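PDB 3VG8: TTHB210-like domain-containing protein from Thermus thermophilus, which is of unknown function but assembles into a homodecamer and is controlled by the sigma-E/anti-sigma-E regulatory system. Local coordinates for the interface of chains A and B. Coordinates in Å, arbitrary orientation; residue numbers count along the deposited sequence, not the author numbering. Chains: chain A/B, Hypothetical Protein TTHB210.

Contacts 1 and 2 are neighbouring patches of one interface between two copies of the protein, with C-alpha centres about 9 Å apart. They meet at A:Pro25, which opens the 3-10 helix 25-27 and presents its ring to chain B in both. Strand 78-84 of chain B also serves both, through B:Pro83 and B:Ser84 in contact 1 and B:Ile82 in contact 2. Contact 1 is mainly apolar, contact 2 polar and hydrated. The two chains do not meet through an exact two-fold axis, so each side contributes different residues. TTHB210 forms a homodecamer, of which this pairing is plausibly a building contact.

Contact 1: the interface of chains A and B. Residues chain A 23, 25, 28, 33, 48; chain B 18, 83-85, 87.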
loop_
_atom_site.group_PDB
_atom_site.type_symbol
_atom_site.label_atom_id
_atom_site.label_comp_id
_atom_site.label_asym_id
_atom_site.label_seq_id
_atom_site.Cartn_x
_atom_site.Cartn_y
_atom_site.Cartn_z
ATOM N N VAL A 23 8.647 24.502 -25.069
ATOM C CA VAL A 23 7.614 24.114 -24.118
ATOM C C VAL A 23 7.301 22.631 -24.311
ATOM O O VAL A 23 7.336 22.133 -25.437
ATOM C CB VAL A 23 6.306 24.910 -24.307
ATOM C CG1 VAL A 23 5.620 24.523 -25.654
ATOM C CG2 VAL A 23 5.368 24.617 -23.130
ATOM N N PRO A 25 4.833 20.067 -24.828
ATOM C CA PRO A 25 3.420 20.153 -25.218
ATOM C C PRO A 25 2.425 19.509 -24.277
ATOM O O PRO A 25 1.300 19.967 -24.179
ATOM C CB PRO A 25 3.395 19.536 -26.623
ATOM C CG PRO A 25 4.530 18.575 -26.587
ATOM C CD PRO A 25 5.610 19.326 -25.827
ATOM N N LEU A 28 0.745 22.150 -22.130
ATOM C CA LEU A 28 0.011 23.299 -22.639
ATOM C C LEU A 28 -1.347 23.329 -21.935
ATOM O O LEU A 28 -1.819 22.315 -21.446
ATOM C CB LEU A 28 -0.189 23.199 -24.162
ATOM C CG LEU A 28 1.085 23.356 -25.005
ATOM C CD1 LEU A 28 0.803 23.034 -26.476
ATOM C CD2 LEU A 28 1.615 24.787 -24.841
ATOM N N PHE A 33 6.780 28.035 -20.485
ATOM C CA PHE A 33 7.663 28.077 -21.649
ATOM C C PHE A 33 9.041 28.585 -21.205
ATOM O O PHE A 33 9.136 29.419 -20.303
ATOM C CB PHE A 33 7.119 29.052 -22.700
ATOM C CG PHE A 33 5.833 28.621 -23.344
ATOM C CD1 PHE A 33 4.659 28.539 -22.609
ATOM C CD2 PHE A 33 5.787 28.337 -24.702
ATOM C CE1 PHE A 33 3.455 28.180 -23.220
ATOM C CE2 PHE A 33 4.582 27.977 -25.325
ATOM C CZ PHE A 33 3.416 27.899 -24.579
HETATM N N MSE A 48 1.867 30.841 -19.564
HETATM C CA MSE A 48 0.866 31.414 -20.441
HETATM C C MSE A 48 -0.511 31.044 -19.911
HETATM O O MSE A 48 -1.012 29.946 -20.160
HETATM C CB MSE A 48 1.057 30.870 -21.852
HETATM C CG MSE A 48 0.325 31.663 -22.914
HETATM SE SE MSE A 48 0.975 31.179 -24.675
HETATM C CE MSE A 48 2.851 31.550 -24.315
ATOM N N LEU B 18 11.409 17.875 -22.845
ATOM C CA LEU B 18 11.706 17.703 -24.263
ATOM C C LEU B 18 13.023 16.998 -24.482
ATOM O O LEU B 18 13.137 16.170 -25.366
ATOM C CB LEU B 18 11.747 19.051 -24.982
ATOM C CG LEU B 18 10.411 19.763 -25.187
ATOM C CD1 LEU B 18 10.616 20.953 -26.125
ATOM C CD2 LEU B 18 9.418 18.800 -25.780
ATOM N N PRO B 83 -1.150 16.551 -28.668
ATOM C CA PRO B 83 -1.520 17.744 -29.431
ATOM C C PRO B 83 -0.646 18.923 -28.999
ATOM O O PRO B 83 -0.175 18.967 -27.851
ATOM C CB PRO B 83 -2.991 17.943 -29.081
ATOM C CG PRO B 83 -3.116 17.334 -27.670
ATOM C CD PRO B 83 -2.268 16.081 -27.822
ATOM N N SER B 84 -0.419 19.859 -29.918
ATOM C CA SER B 84 0.392 21.051 -29.646
ATOM C C SER B 84 -0.033 22.293 -30.422
ATOM O O SER B 84 -0.458 22.218 -31.578
ATOM C CB SER B 84 1.861 20.802 -29.969
ATOM O OG SER B 84 2.581 22.021 -29.884
ATOM N N GLY B 85 0.115 23.444 -29.777
ATOM C CA GLY B 85 -0.237 24.702 -30.401
ATOM C C GLY B 85 -1.732 24.885 -30.503
ATOM O O GLY B 85 -2.504 23.978 -30.195
ATOM N N HIS B 87 0.382 28.572 -30.217
ATOM C CA HIS B 87 0.978 29.453 -29.213
ATOM C C HIS B 87 2.175 30.127 -29.902
ATOM O O HIS B 87 2.521 29.771 -31.036
ATOM C CB HIS B 87 1.441 28.637 -27.990
ATOM C CG HIS B 87 2.390 27.534 -28.331
ATOM N ND1 HIS B 87 3.678 27.766 -28.763
ATOM C CD2 HIS B 87 2.223 26.190 -28.343
ATOM C CE1 HIS B 87 4.266 26.612 -29.029
ATOM N NE2 HIS B 87 3.405 25.640 -28.781
HETATM O O HOH W 1 -0.916 18.541 -25.273
#
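B:His87 sets the face of its imidazole against the edge of the A:Phe33 ring. The planes stand 73° apart with centroids 5.1 Å from each other, an edge-to-face pair in which CE2 of A:Phe33 points at the imidazole near its rim, 3.6 Å from ND1 of B:His87. The first torsion of B:His87 (chi1 56°) puts CG between the backbone N and the carbonyl carbon, turning the ring toward chain A. The phenyl ring is held on both faces by its own chain: the methyl CE of the selenomethionine A:Met48 lies over one, CB of A:Val23 over the other, each offset toward the rim. This sandwich should limit how far the phenyl ring can swing away from its edge-on approach.

A:Val23 meets the same imidazole tip to tip, its CG1 4.0 Å from NE2 of B:His87. A:Leu28 crosses the histidine at about a right angle. Its CD2 lies 3.8 Å from CD2 of B:His87, while CD1 straddles two partners, touching that same imidazole carbon and the B:Ser84-B:Gly85 backbone, 3.4 Å from N of B:Gly85. CG of A:Leu28 is placed anti to the carbonyl carbon (chi1 -69°), and the two methyls spread from there.

At the other end, B:Leu18 crosses A:Pro25 obliquely, with its CD2 methyl 3.8 Å from CD of the proline ring. Its CD1 lies against the carbonyl oxygen of A:Val23. A water-mediated polar link is made by water 1, 2.9 Å from the carbonyl O of A:Pro25 and 2.7 Å from the carbonyl O of B:Pro83.

Contact 2: the interface of chains A and B. Residues chain A 24-26; chain B 82, 108, 114, 116.
A:Asp24 and B:Arg108 meet tip to tip in a salt bridge that is also a nearly straight hydrogen bond: NH2 of the guanidinium donates to OD2 of the carboxylate at 2.6 Å, with 169° at the hydrogen. OD2 lies close to the guanidinium plane and is met on its syn side. The carboxylate is turned 75° from that plane, unlike a coplanar two-pronged pair.

Each charged group is also held within its own chain. NE and NH2 of B:Arg108 both bond side-on to the carbonyl O of B:Glu114, each at 2.8 Å and in the guanidinium plane, which should fix the group's rotation; a bend at chi3 (-81°) helps bring it there. NE also sits above the B:Tyr116 ring, offset toward its rim. OD1 of A:Asp24 takes OG of A:Ser26, at 2.7 Å, and the backbone N of A:Ser26 from the same face of the carboxylate, an N-cap-like arrangement.

Water extends the polar contact. Water 2 joins OD2 of A:Asp24 to N of B:Glu114, while waters 3 and 4 connect OG and O of A:Ser26 with O of the C-terminal carboxylate of B:Tyr116.

Among the apolar contacts, CB of A:Ser26 touches CE1 of B:Tyr116 at 3.8 Å. CG2 of B:Ile82 reaches CB of A:Pro25 at 3.9 Å.

In the fold, A:Asp24 and the 3-10 helix 25-27 of chain A pack among strand 78-84, helix 104-110 and the C-terminal tail of chain B.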
loop_
_atom_site.group_PDB
_atom_site.type_symbol
_atom_site.label_atom_id
_atom_site.label_comp_id
_atom_site.label_asym_id
_atom_site.label_seq_id
_atom_site.Cartn_x
_atom_site.Cartn_y
_atom_site.Cartn_z
ATOM N N ASP A 24 7.033 21.929 -23.212
ATOM C CA ASP A 24 6.664 20.511 -23.254
ATOM C C ASP A 24 5.199 20.592 -23.646
ATOM O O ASP A 24 4.381 21.121 -22.884
ATOM C CB ASP A 24 6.793 19.892 -21.851
ATOM C CG ASP A 24 6.445 18.404 -21.811
ATOM O OD1 ASP A 24 5.633 17.916 -22.621
ATOM O OD2 ASP A 24 6.972 17.713 -20.923
ATOM N N PRO A 25 4.833 20.067 -24.828
ATOM C CA PRO A 25 3.420 20.153 -25.218
ATOM C C PRO A 25 2.425 19.509 -24.277
ATOM O O PRO A 25 1.300 19.967 -24.179
ATOM C CB PRO A 25 3.395 19.536 -26.623
ATOM C CG PRO A 25 4.530 18.575 -26.587
ATOM C CD PRO A 25 5.610 19.326 -25.827
ATOM N N SER A 26 2.819 18.449 -23.579
ATOM C CA SER A 26 1.876 17.822 -22.658
ATOM C C SER A 26 1.466 18.795 -21.554
ATOM O O SER A 26 0.489 18.546 -20.862
ATOM C CB SER A 26 2.463 16.559 -22.028
ATOM O OG SER A 26 3.591 16.846 -21.218
ATOM N N ILE B 82 0.633 13.482 -29.040
ATOM C CA ILE B 82 0.374 14.666 -28.230
ATOM C C ILE B 82 -0.030 15.907 -29.031
ATOM O O ILE B 82 0.649 16.284 -29.975
ATOM C CB ILE B 82 1.648 15.030 -27.423
ATOM C CG1 ILE B 82 2.147 13.798 -26.651
ATOM C CG2 ILE B 82 1.388 16.246 -26.506
ATOM C CD1 ILE B 82 1.096 13.099 -25.787
ATOM N N ARG B 108 9.370 10.135 -18.860
ATOM C CA ARG B 108 9.136 11.344 -18.054
ATOM C C ARG B 108 10.321 11.527 -17.114
ATOM O O ARG B 108 10.713 12.648 -16.767
ATOM C CB ARG B 108 7.837 11.232 -17.218
ATOM C CG ARG B 108 6.565 11.086 -18.036
ATOM C CD ARG B 108 6.672 11.920 -19.313
ATOM N NE ARG B 108 6.381 13.312 -19.071
ATOM C CZ ARG B 108 6.803 14.322 -19.822
ATOM N NH1 ARG B 108 7.562 14.109 -20.894
ATOM N NH2 ARG B 108 6.451 15.557 -19.492
ATOM N N GLU B 114 6.888 16.749 -16.559
ATOM C CA GLU B 114 5.722 16.550 -15.700
ATOM C C GLU B 114 5.008 15.254 -16.109
ATOM O O GLU B 114 4.892 14.955 -17.296
ATOM C CB GLU B 114 4.729 17.713 -15.852
ATOM C CG GLU B 114 5.221 19.083 -15.414
ATOM C CD GLU B 114 5.383 19.195 -13.901
ATOM O OE1 GLU B 114 4.781 18.384 -13.161
ATOM O OE2 GLU B 114 6.100 20.104 -13.451
ATOM N N TYR B 116 2.260 12.578 -17.205
ATOM C CA TYR B 116 1.123 12.780 -18.101
ATOM C C TYR B 116 -0.205 12.798 -17.361
ATOM O O TYR B 116 -1.092 13.570 -17.782
ATOM C CB TYR B 116 1.104 11.706 -19.191
ATOM C CG TYR B 116 2.301 11.766 -20.119
ATOM C CD1 TYR B 116 2.460 12.824 -21.022
ATOM C CD2 TYR B 116 3.271 10.767 -20.101
ATOM C CE1 TYR B 116 3.547 12.885 -21.883
ATOM C CE2 TYR B 116 4.373 10.817 -20.966
ATOM C CZ TYR B 116 4.501 11.876 -21.853
ATOM O OH TYR B 116 5.581 11.927 -22.708
ATOM O OXT TYR B 116 -0.353 12.041 -16.383
HETATM O O HOH W 2 7.314 18.920 -18.569
HETATM O O HOH W 3 2.439 16.422 -18.894
HETATM O O HOH W 4 -0.109 15.520 -19.698
#